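Side-chain contacts in putative oxidoreductase YfjR (Streptomyces aurantiacus, PDB 4OQZ), which reduces imines with S selectivity, as in the reductive amination of ketones, and probably takes its hydride from NADPH: residues A18-D23 against P123-P128; Y183-A188 against S251-A256; A239-V244 against D263-G268. One frame throughout, in Å; residues are numbered along the deposited sequence.

Contact 1: A18-D23 against P123-P128; sequences AAAYLD and PGIGSP
A tight turn between strands 112-119 and 131-135 sits against helix 12-23, the first helix of the NAD(P)-binding domain, where Ala20 faces Ile125 and Gly126. The contact is small and wholly apolar. The methyl CB of Ala20 points at the turn and lies 4.3 Å from CG2 of Ile125 and 4.4 Å from CA of Gly126, so a single methyl fills the wedge between a branched side chain and bare backbone. With CG1 beside the backbone N (chi1 -61°), Ile125 keeps CG2 for Ala20; its longer branch leads away, and the side chain also touches Met13, Ala16 and Met17 earlier on the same helix. In a Rossmann fold this helix follows the first strand and a glycine-rich turn, and the sequence here fits the GxGxxG pattern that in relatives packs close to the dinucleotide; the side chain of Ile125 lies near the glycines of that pattern without touching them. Gly124 to Ser127 form a type II beta turn, in which Ser127 N is hydrogen-bonded to Gly124 O at 3.2 Å. Ile125 takes the first of the two central positions and Gly126 the second, with phi 96°, where a beta carbon would collide with the carbonyl oxygen of Ile125. Such a carbon would also stand only 3.5 Å from Ala20 CB, so glycine suits both the turn and the helix beside it. Helix 138-151 adds Val150 to the surroundings of Ala20, and the carbonyl oxygen of Gly126 accepts a hydrogen bond from Arg24 NH2, just past the end of helix 12-23.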
loop_
_atom_site.group_PDB
_atom_site.type_symbol
_atom_site.label_atom_id
_atom_site.label_comp_id
_atom_site.label_asym_id
_atom_site.label_seq_id
_atom_site.Cartn_x
_atom_site.Cartn_y
_atom_site.Cartn_z
ATOM N N ALA A 18 10.660 22.269 19.094
ATOM C CA ALA A 18 11.409 23.162 19.994
ATOM C C ALA A 18 12.921 22.834 20.095
ATOM O O ALA A 18 13.739 23.748 20.025
ATOM C CB ALA A 18 10.772 23.180 21.362
ATOM N N ALA A 19 13.286 21.549 20.211
ATOM C CA ALA A 19 14.680 21.086 20.292
ATOM C C ALA A 19 15.443 21.383 18.976
ATOM O O ALA A 19 16.609 21.779 19.031
ATOM C CB ALA A 19 14.723 19.590 20.603
ATOM N N ALA A 20 14.775 21.218 17.806
ATOM C CA ALA A 20 15.329 21.557 16.491
ATOM C C ALA A 20 15.561 23.084 16.432
ATOM O O ALA A 20 16.641 23.516 16.012
ATOM C CB ALA A 20 14.368 21.135 15.401
ATOM N N TYR A 21 14.593 23.893 16.945
ATOM C CA TYR A 21 14.785 25.343 17.017
ATOM C C TYR A 21 15.940 25.737 17.941
ATOM O O TYR A 21 16.765 26.560 17.553
ATOM C CB TYR A 21 13.478 26.090 17.357
ATOM C CG TYR A 21 12.545 26.231 16.178
ATOM C CD1 TYR A 21 12.850 27.077 15.114
ATOM C CD2 TYR A 21 11.341 25.533 16.129
ATOM C CE1 TYR A 21 11.995 27.200 14.013
ATOM C CE2 TYR A 21 10.476 25.655 15.041
ATOM C CZ TYR A 21 10.814 26.479 13.976
ATOM O OH TYR A 21 9.956 26.597 12.905
ATOM N N LEU A 22 16.046 25.112 19.134
ATOM C CA LEU A 22 17.149 25.373 20.056
ATOM C C LEU A 22 18.506 24.963 19.439
ATOM O O LEU A 22 19.480 25.705 19.572
ATOM C CB LEU A 22 16.940 24.652 21.402
ATOM C CG LEU A 22 15.795 25.124 22.302
ATOM C CD1 LEU A 22 15.544 24.114 23.408
ATOM C CD2 LEU A 22 16.070 26.501 22.881
ATOM N N ASP A 23 18.541 23.825 18.722
ATOM C CA ASP A 23 19.745 23.309 18.035
ATOM C C ASP A 23 20.269 24.283 16.973
ATOM O O ASP A 23 21.463 24.267 16.676
ATOM C CB ASP A 23 19.440 21.967 17.335
ATOM C CG ASP A 23 19.380 20.731 18.215
ATOM O OD1 ASP A 23 19.949 20.765 19.336
ATOM O OD2 ASP A 23 18.806 19.705 17.757
ATOM N N PRO A 123 11.303 11.767 15.662
ATOM C CA PRO A 123 12.767 11.791 15.446
ATOM C C PRO A 123 13.203 12.315 14.063
ATOM O O PRO A 123 14.370 12.668 13.883
ATOM C CB PRO A 123 13.195 10.334 15.690
ATOM C CG PRO A 123 12.013 9.523 15.355
ATOM C CD PRO A 123 10.796 10.375 15.691
ATOM N N GLY A 124 12.264 12.394 13.122
ATOM C CA GLY A 124 12.483 12.919 11.779
ATOM C C GLY A 124 12.412 14.438 11.738
ATOM O O GLY A 124 12.755 15.040 10.718
ATOM N N ILE A 125 11.904 15.074 12.826
ATOM C CA ILE A 125 11.805 16.542 12.946
ATOM C C ILE A 125 13.215 17.198 12.865
ATOM O O ILE A 125 14.089 16.853 13.665
ATOM C CB ILE A 125 11.014 16.988 14.219
ATOM C CG1 ILE A 125 9.559 16.466 14.226
ATOM C CG2 ILE A 125 11.065 18.488 14.412
ATOM C CD1 ILE A 125 8.591 17.024 13.055
ATOM N N GLY A 126 13.401 18.107 11.888
ATOM C CA GLY A 126 14.659 18.814 11.660
ATOM C C GLY A 126 15.553 18.189 10.604
ATOM O O GLY A 126 16.618 18.732 10.302
ATOM N N SER A 127 15.143 17.018 10.063
ATOM C CA SER A 127 15.863 16.282 9.018
ATOM C C SER A 127 15.759 17.016 7.657
ATOM O O SER A 127 14.663 17.478 7.312
ATOM C CB SER A 127 15.304 14.864 8.885
ATOM O OG SER A 127 15.813 14.149 7.770
ATOM N N PRO A 128 16.858 17.057 6.843
ATOM C CA PRO A 128 16.782 17.718 5.517
ATOM C C PRO A 128 15.949 16.971 4.475
ATOM O O PRO A 128 15.580 17.527 3.434
ATOM C CB PRO A 128 18.247 17.801 5.081
ATOM C CG PRO A 128 18.922 16.668 5.789
ATOM C CD PRO A 128 18.219 16.533 7.110
#

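Contact 2: Y183-A188 against S251-A256; sequences YWQAVA and SGVDTA
Val253 covers the flank of Ala188, with CG1 3.9 Å from Ala188 CB and CG2 3.6 Å from Ala188 O. Ala188 and Gln185 sit one turn apart on the long helix 163-191 of the C-terminal helical domain, and Val253 belongs to the short link between helices 234-250 and 256-269, which leaves the first of these through a Schellman motif at Gly252. The small alanine lets the link come close, while the branched valine spreads over it; Met285 of the second subunit packs on both. Gln185 runs past Val253 in the opposite direction. Its CG is anti to the backbone N (chi1 -173°) and the chain then bends at chi2, which carries the carboxamide to the link. There NE2 donates to Asp254 O over 2.8 Å, nearly straight at 164° and lying along the axis of the carbonyl, with the acceptor close to the amide plane. Asn248 OD1 takes a second hydrogen bond from NE2, so both N-H groups of the buried NE2 can be used. On the other branch of the amide, OE1 is 2.9 Å from a water that also hydrogen-bonds Asp254 OD2 at 2.6 Å.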
loop_
_atom_site.group_PDB
_atom_site.type_symbol
_atom_site.label_atom_id
_atom_site.label_comp_id
_atom_site.label_asym_id
_atom_site.label_seq_id
_atom_site.Cartn_x
_atom_site.Cartn_y
_atom_site.Cartn_z
ATOM N N TYR A 183 0.192 -5.004 5.416
ATOM C CA TYR A 183 1.398 -5.640 5.967
ATOM C C TYR A 183 1.036 -6.426 7.233
ATOM O O TYR A 183 1.474 -7.563 7.371
ATOM C CB TYR A 183 2.566 -4.651 6.186
ATOM C CG TYR A 183 3.833 -5.329 6.683
ATOM C CD1 TYR A 183 4.342 -6.455 6.039
ATOM C CD2 TYR A 183 4.496 -4.868 7.815
ATOM C CE1 TYR A 183 5.506 -7.076 6.475
ATOM C CE2 TYR A 183 5.637 -5.520 8.301
ATOM C CZ TYR A 183 6.127 -6.635 7.634
ATOM O OH TYR A 183 7.249 -7.288 8.064
ATOM N N TRP A 184 0.159 -5.888 8.113
ATOM C CA TRP A 184 -0.221 -6.640 9.333
ATOM C C TRP A 184 -0.965 -7.896 8.905
ATOM O O TRP A 184 -0.736 -8.950 9.469
ATOM C CB TRP A 184 -1.088 -5.835 10.316
ATOM C CG TRP A 184 -0.545 -4.554 10.899
ATOM C CD1 TRP A 184 -1.281 -3.592 11.525
ATOM C CD2 TRP A 184 0.828 -4.134 11.002
ATOM N NE1 TRP A 184 -0.468 -2.565 11.940
ATOM C CE2 TRP A 184 0.833 -2.877 11.648
ATOM C CE3 TRP A 184 2.053 -4.654 10.543
ATOM C CZ2 TRP A 184 2.010 -2.153 11.876
ATOM C CZ3 TRP A 184 3.216 -3.943 10.794
ATOM C CH2 TRP A 184 3.185 -2.710 11.451
ATOM N N GLN A 185 -1.782 -7.798 7.824
ATOM C CA GLN A 185 -2.475 -8.953 7.261
ATOM C C GLN A 185 -1.515 -10.025 6.670
ATOM O O GLN A 185 -1.766 -11.221 6.825
ATOM C CB GLN A 185 -3.494 -8.502 6.211
ATOM C CG GLN A 185 -4.362 -9.633 5.698
ATOM C CD GLN A 185 -5.445 -10.039 6.655
ATOM O OE1 GLN A 185 -6.073 -9.205 7.323
ATOM N NE2 GLN A 185 -5.691 -11.334 6.736
ATOM N N ALA A 186 -0.433 -9.582 6.006
ATOM C CA ALA A 186 0.597 -10.425 5.388
ATOM C C ALA A 186 1.363 -11.164 6.477
ATOM O O ALA A 186 1.579 -12.376 6.368
ATOM C CB ALA A 186 1.562 -9.550 4.585
ATOM N N VAL A 187 1.778 -10.430 7.522
ATOM C CA VAL A 187 2.473 -10.995 8.716
ATOM C C VAL A 187 1.653 -12.092 9.341
ATOM O O VAL A 187 2.179 -13.195 9.538
ATOM C CB VAL A 187 2.996 -9.916 9.708
ATOM C CG1 VAL A 187 3.590 -10.532 10.980
ATOM C CG2 VAL A 187 4.061 -9.053 9.033
ATOM N N ALA A 188 0.340 -11.834 9.560
ATOM C CA ALA A 188 -0.577 -12.807 10.158
ATOM C C ALA A 188 -0.732 -14.069 9.313
ATOM O O ALA A 188 -0.689 -15.161 9.876
ATOM C CB ALA A 188 -1.934 -12.179 10.461
ATOM N N SER A 251 -6.189 -20.952 6.669
ATOM C CA SER A 251 -5.139 -20.889 7.675
ATOM C C SER A 251 -5.652 -20.489 9.065
ATOM O O SER A 251 -4.871 -20.451 10.013
ATOM C CB SER A 251 -4.063 -19.908 7.227
ATOM O OG SER A 251 -3.671 -20.150 5.888
ATOM N N GLY A 252 -6.947 -20.194 9.175
ATOM C CA GLY A 252 -7.572 -19.759 10.419
ATOM C C GLY A 252 -7.365 -18.280 10.698
ATOM O O GLY A 252 -7.838 -17.771 11.718
ATOM N N VAL A 253 -6.653 -17.580 9.788
ATOM C CA VAL A 253 -6.341 -16.148 9.868
ATOM C C VAL A 253 -7.626 -15.338 9.597
ATOM O O VAL A 253 -8.467 -15.767 8.811
ATOM C CB VAL A 253 -5.179 -15.773 8.881
ATOM C CG1 VAL A 253 -4.835 -14.290 8.939
ATOM C CG2 VAL A 253 -3.932 -16.611 9.148
ATOM N N ASP A 254 -7.759 -14.173 10.250
ATOM C CA ASP A 254 -8.870 -13.229 10.102
ATOM C C ASP A 254 -8.985 -12.697 8.652
ATOM O O ASP A 254 -7.994 -12.246 8.076
ATOM C CB ASP A 254 -8.686 -12.079 11.112
ATOM C CG ASP A 254 -9.857 -11.130 11.251
ATOM O OD1 ASP A 254 -10.893 -11.544 11.840
ATOM O OD2 ASP A 254 -9.713 -9.948 10.849
ATOM N N THR A 255 -10.194 -12.777 8.065
ATOM C CA THR A 255 -10.494 -12.331 6.698
ATOM C C THR A 255 -11.201 -10.968 6.610
ATOM O O THR A 255 -11.625 -10.609 5.514
ATOM C CB THR A 255 -11.288 -13.401 5.910
ATOM O OG1 THR A 255 -12.535 -13.687 6.561
ATOM C CG2 THR A 255 -10.502 -14.666 5.671
ATOM N N ALA A 256 -11.294 -10.195 7.722
ATOM C CA ALA A 256 -11.969 -8.882 7.740
ATOM C C ALA A 256 -11.404 -7.844 6.755
ATOM O O ALA A 256 -12.172 -7.295 5.964
ATOM C CB ALA A 256 -12.052 -8.318 9.160
HETATM O O HOH W 1 -8.451 -8.883 8.864
#

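Contact 3: A239-V244 against D263-G268; sequences ASMEHV and DAFHRG
The imidazole of His266 is met at its edge, near the ring plane, by OE1 of Glu242, whereas the phenyl ring of Phe265 is approached by CG of Met241. NE2 of His266 donates to Glu242 OE1 at 3.2 Å, a long bond that is clearly bent, with 136° at the hydrogen. It reaches the oxygen from the anti side and 30° out of the carboxylate plane, and the two flat groups are turned 58° against each other. Glu242 gets there by bending at chi2, which brings its carboxylate across the His266 side chain. A negatively charged acceptor is likely to favour a proton on NE2. An alanine in place of Glu242 would probably leave the imidazole without this acceptor and freer to turn.

Deeper in, Met241 CG rests 3.6 Å from CD2 and 3.7 Å from CE2 of Phe265. Only the start of the chain, CB and CG, meets the ring; the bends at chi2 and chi3 turn SD and CE away from it, and both residues are buried. Trp177 of the second subunit packs on Met241, and its ring meets that of Phe265 nearly at right angles, so the pair also belongs to the dimer interface. With the polar pair on the more exposed side and the apolar pair inside, helices 234-250 and 256-269 run antiparallel as an alpha-helical hairpin of the C-terminal domain.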
loop_
_atom_site.group_PDB
_atom_site.type_symbol
_atom_site.label_atom_id
_atom_site.label_comp_id
_atom_site.label_asym_id
_atom_site.label_seq_id
_atom_site.Cartn_x
_atom_site.Cartn_y
_atom_site.Cartn_z
ATOM N N ALA A 239 -11.799 -12.427 -8.489
ATOM C CA ALA A 239 -11.384 -13.826 -8.318
ATOM C C ALA A 239 -10.067 -13.945 -7.576
ATOM O O ALA A 239 -9.883 -14.894 -6.828
ATOM C CB ALA A 239 -11.291 -14.523 -9.668
ATOM N N SER A 240 -9.146 -12.994 -7.790
ATOM C CA SER A 240 -7.860 -12.989 -7.125
ATOM C C SER A 240 -8.085 -12.677 -5.640
ATOM O O SER A 240 -7.528 -13.357 -4.776
ATOM C CB SER A 240 -6.921 -11.986 -7.782
ATOM O OG SER A 240 -5.653 -11.998 -7.148
ATOM N N MET A 241 -8.973 -11.707 -5.355
ATOM C CA MET A 241 -9.318 -11.366 -3.984
ATOM C C MET A 241 -10.072 -12.495 -3.259
ATOM O O MET A 241 -9.893 -12.648 -2.048
ATOM C CB MET A 241 -10.053 -10.027 -3.904
ATOM C CG MET A 241 -9.125 -8.847 -3.767
ATOM S SD MET A 241 -7.739 -9.064 -2.608
ATOM C CE MET A 241 -8.629 -9.264 -0.995
ATOM N N GLU A 242 -10.850 -13.316 -4.003
ATOM C CA GLU A 242 -11.566 -14.481 -3.452
ATOM C C GLU A 242 -10.526 -15.488 -2.940
ATOM O O GLU A 242 -10.681 -16.015 -1.848
ATOM C CB GLU A 242 -12.471 -15.152 -4.509
ATOM C CG GLU A 242 -13.690 -14.345 -4.930
ATOM C CD GLU A 242 -15.075 -14.874 -4.604
ATOM O OE1 GLU A 242 -16.039 -14.401 -5.248
ATOM O OE2 GLU A 242 -15.210 -15.723 -3.691
ATOM N N HIS A 243 -9.432 -15.685 -3.708
ATOM C CA HIS A 243 -8.308 -16.562 -3.372
ATOM C C HIS A 243 -7.566 -16.078 -2.128
ATOM O O HIS A 243 -7.235 -16.909 -1.275
ATOM C CB HIS A 243 -7.353 -16.703 -4.578
ATOM C CG HIS A 243 -7.968 -17.373 -5.771
ATOM N ND1 HIS A 243 -9.050 -18.241 -5.646
ATOM C CD2 HIS A 243 -7.628 -17.292 -7.078
ATOM C CE1 HIS A 243 -9.334 -18.641 -6.873
ATOM N NE2 HIS A 243 -8.507 -18.099 -7.769
ATOM N N VAL A 244 -7.314 -14.734 -2.016
ATOM C CA VAL A 244 -6.683 -14.093 -0.851
ATOM C C VAL A 244 -7.583 -14.384 0.366
ATOM O O VAL A 244 -7.086 -14.886 1.373
ATOM C CB VAL A 244 -6.419 -12.571 -1.071
ATOM C CG1 VAL A 244 -6.078 -11.858 0.246
ATOM C CG2 VAL A 244 -5.297 -12.346 -2.102
ATOM N N ASP A 263 -15.092 -6.997 -1.192
ATOM C CA ASP A 263 -16.423 -6.363 -1.212
ATOM C C ASP A 263 -16.476 -5.207 -2.198
ATOM O O ASP A 263 -17.448 -5.114 -2.937
ATOM C CB ASP A 263 -16.859 -5.889 0.193
ATOM C CG ASP A 263 -17.232 -6.982 1.189
ATOM O OD1 ASP A 263 -17.801 -8.020 0.759
ATOM O OD2 ASP A 263 -17.016 -6.773 2.407
ATOM N N ALA A 264 -15.414 -4.362 -2.244
ATOM C CA ALA A 264 -15.314 -3.235 -3.175
ATOM C C ALA A 264 -15.184 -3.683 -4.634
ATOM O O ALA A 264 -15.726 -3.012 -5.506
ATOM C CB ALA A 264 -14.164 -2.326 -2.796
ATOM N N PHE A 265 -14.521 -4.825 -4.896
ATOM C CA PHE A 265 -14.361 -5.395 -6.231
ATOM C C PHE A 265 -15.628 -6.085 -6.702
ATOM O O PHE A 265 -16.021 -5.863 -7.847
ATOM C CB PHE A 265 -13.168 -6.349 -6.294
ATOM C CG PHE A 265 -11.803 -5.700 -6.180
ATOM C CD1 PHE A 265 -11.654 -4.320 -6.288
ATOM C CD2 PHE A 265 -10.661 -6.474 -6.015
ATOM C CE1 PHE A 265 -10.388 -3.724 -6.186
ATOM C CE2 PHE A 265 -9.397 -5.880 -5.936
ATOM C CZ PHE A 265 -9.271 -4.511 -6.015
ATOM N N HIS A 266 -16.263 -6.925 -5.827
ATOM C CA HIS A 266 -17.525 -7.642 -6.094
ATOM C C HIS A 266 -18.599 -6.604 -6.389
ATOM O O HIS A 266 -19.287 -6.710 -7.405
ATOM C CB HIS A 266 -17.924 -8.550 -4.916
ATOM C CG HIS A 266 -18.221 -9.964 -5.322
ATOM N ND1 HIS A 266 -19.318 -10.278 -6.127
ATOM C CD2 HIS A 266 -17.577 -11.110 -4.995
ATOM C CE1 HIS A 266 -19.287 -11.595 -6.278
ATOM N NE2 HIS A 266 -18.254 -12.139 -5.620
ATOM N N ARG A 267 -18.696 -5.567 -5.528
ATOM C CA ARG A 267 -19.536 -4.390 -5.733
ATOM C C ARG A 267 -18.713 -3.656 -6.781
ATOM O O ARG A 267 -17.516 -3.496 -6.604
ATOM C CB ARG A 267 -19.646 -3.580 -4.423
ATOM C CG ARG A 267 -20.057 -2.123 -4.572
ATOM C CD ARG A 267 -19.019 -1.224 -3.927
ATOM N NE ARG A 267 -19.446 -0.723 -2.619
ATOM C CZ ARG A 267 -19.418 0.558 -2.257
ATOM N NH1 ARG A 267 -19.842 0.925 -1.054
ATOM N NH2 ARG A 267 -18.966 1.485 -3.096
ATOM N N GLY A 268 -19.297 -3.334 -7.904
ATOM C CA GLY A 268 -18.512 -2.750 -8.980
ATOM C C GLY A 268 -18.694 -3.608 -10.205
ATOM O O GLY A 268 -19.010 -3.087 -11.272
#

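Overall arrangement
Contact 1 comes first along the chain and lies in the Rossmann-type domain, joining its first helix to a turn between two strands of the central sheet. Contacts 2 and 3 follow in the all-helical C-terminal region. Their segments alternate in sequence: helix 163-191, helix 234-250, the link after it, then helix 256-269. The centres of contacts 2 and 3 are 16 Å apart, and both touch the second subunit. From contact 1 the centres of contacts 2 and 3 are 37 and 45 Å away. One contact thus belongs to the probable cofactor-binding domain, and two to the helical bundle through which the dimer is built.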